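Local atomic coordinates of prophage Lp1 protein 11 (Lactobacillus plantarum WCFS1, PDB entry 3B7H), a protein that is of unknown function but probably binds DNA through a Cro/C1-type helix-turn-helix domain, as phage repressors of that family do. Residues M13-I16 with T17-N20. Sequence-based numbering, arbitrary orientation.
Sequences MELI and TQQN
Thr17 turns its hydroxyl back along helix 4-18 onto the carbonyl of Met13, one turn earlier. With chi1 at -61°, Thr17 OG1 sits beside its own backbone N and donates to Met13 O at 2.8 Å. Met13 O also takes the helical bond from Thr17 N at 3.0 Å, and the two donors come from opposite faces of the carbonyl plane, each tilted about 30° from it. The Met13 side chain, bent at its second and third torsions, passes obliquely by this hydroxyl, with Met13 SD 3.9 Å from Thr17 OG1. Gln18 keeps an extended chain and lays its CG 3.2 Å from Glu14 O, the acceptor of the bond from Gln18 N. Its amide end meets Leu15 only lightly, Gln18 OE1 standing 4.1 Å from Leu15 CD2. The helix ends here: Gln19 N splits weakly between Leu15 O, at 3.2 Å, and Ile16 O, at 3.1 Å. Asn20, with positive phi, is the C-prime residue of a Schellman motif, in which its N bonds to Thr17 O and Leu21 N returns to Ile16 O. In this first helix of the HTH domain, Met13 and buried Ile16 pack on helix 23-30 and Leu15 on Ile62, while Thr17 and Gln18 are exposed; Gln19 NE2, at the end of the side chain, bonds to Leu60 O. Chemically, Met13 O is gripped by two donors, and the one from OG1 holds the threonine in its rotamer, whereas the forked, poorly aligned bonds of Gln19 N mark where regular helical bonding gives way to the Schellman turn.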
loop_
_atom_site.group_PDB
_atom_site.type_symbol
_atom_site.label_atom_id
_atom_site.label_comp_id
_atom_site.label_asym_id
_atom_site.label_seq_id
_atom_site.Cartn_x
_atom_site.Cartn_y
_atom_site.Cartn_z
ATOM N N MET A 13 -0.719 7.691 -12.361
ATOM C CA MET A 13 -0.850 8.262 -13.687
ATOM C C MET A 13 -0.008 9.525 -13.845
ATOM O O MET A 13 0.591 9.722 -14.881
ATOM C CB MET A 13 -2.335 8.544 -14.000
ATOM C CG MET A 13 -2.618 9.033 -15.419
ATOM S SD MET A 13 -2.032 7.936 -16.726
ATOM C CE MET A 13 -2.445 6.403 -16.021
ATOM N N GLU A 14 0.073 10.368 -12.829
ATOM C CA GLU A 14 0.970 11.511 -12.896
ATOM C C GLU A 14 2.419 11.111 -13.100
ATOM O O GLU A 14 3.111 11.717 -13.893
ATOM C CB GLU A 14 0.949 12.318 -11.626
ATOM C CG GLU A 14 -0.319 13.069 -11.288
ATOM C CD GLU A 14 -0.197 13.805 -9.921
ATOM O OE1 GLU A 14 0.890 13.653 -9.266
ATOM O OE2 GLU A 14 -1.160 14.552 -9.533
ATOM N N LEU A 15 2.889 10.134 -12.340
ATOM C CA LEU A 15 4.264 9.662 -12.465
ATOM C C LEU A 15 4.570 8.984 -13.798
ATOM O O LEU A 15 5.648 9.183 -14.357
ATOM C CB LEU A 15 4.634 8.700 -11.338
ATOM C CG LEU A 15 4.651 9.206 -9.899
ATOM C CD1 LEU A 15 4.999 8.057 -8.962
ATOM C CD2 LEU A 15 5.604 10.374 -9.721
ATOM N N ILE A 16 3.662 8.144 -14.267
ATOM C CA ILE A 16 3.764 7.502 -15.584
ATOM C C ILE A 16 3.890 8.551 -16.676
ATOM O O ILE A 16 4.757 8.464 -17.560
ATOM C CB ILE A 16 2.514 6.662 -15.864
ATOM C CG1 ILE A 16 2.540 5.376 -15.055
ATOM C CG2 ILE A 16 2.378 6.299 -17.342
ATOM C CD1 ILE A 16 1.268 4.497 -15.222
ATOM N N THR A 17 3.022 9.550 -16.605
ATOM C CA THR A 17 2.971 10.629 -17.589
ATOM C C THR A 17 4.252 11.478 -17.585
ATOM O O THR A 17 4.777 11.850 -18.645
ATOM C CB THR A 17 1.729 11.512 -17.335
ATOM O OG1 THR A 17 0.564 10.698 -17.470
ATOM C CG2 THR A 17 1.631 12.639 -18.336
ATOM N N GLN A 18 4.759 11.773 -16.396
ATOM C CA GLN A 18 6.060 12.451 -16.279
ATOM C C GLN A 18 7.206 11.651 -16.909
ATOM O O GLN A 18 8.142 12.238 -17.403
ATOM C CB GLN A 18 6.374 12.798 -14.815
ATOM C CG GLN A 18 5.435 13.869 -14.247
ATOM C CD GLN A 18 5.684 14.195 -12.774
ATOM O OE1 GLN A 18 6.570 13.605 -12.112
ATOM N NE2 GLN A 18 4.894 15.158 -12.247
ATOM N N GLN A 19 7.114 10.327 -16.951
ATOM C CA GLN A 19 8.175 9.532 -17.559
ATOM C C GLN A 19 7.945 9.269 -19.039
ATOM O O GLN A 19 8.682 8.492 -19.637
ATOM C CB GLN A 19 8.376 8.197 -16.819
ATOM C CG GLN A 19 9.068 8.321 -15.470
ATOM C CD GLN A 19 9.782 7.050 -15.039
ATOM O OE1 GLN A 19 10.235 6.241 -15.868
ATOM N NE2 GLN A 19 9.905 6.875 -13.732
ATOM N N ASN A 20 6.954 9.935 -19.636
ATOM C CA ASN A 20 6.598 9.719 -21.043
ATOM C C ASN A 20 6.276 8.241 -21.336
ATOM O O ASN A 20 6.619 7.714 -22.399
ATOM C CB ASN A 20 7.702 10.230 -21.995
ATOM C CG ASN A 20 8.014 11.753 -21.833
ATOM O OD1 ASN A 20 7.232 12.548 -21.250
ATOM N ND2 ASN A 20 9.164 12.159 -22.396
#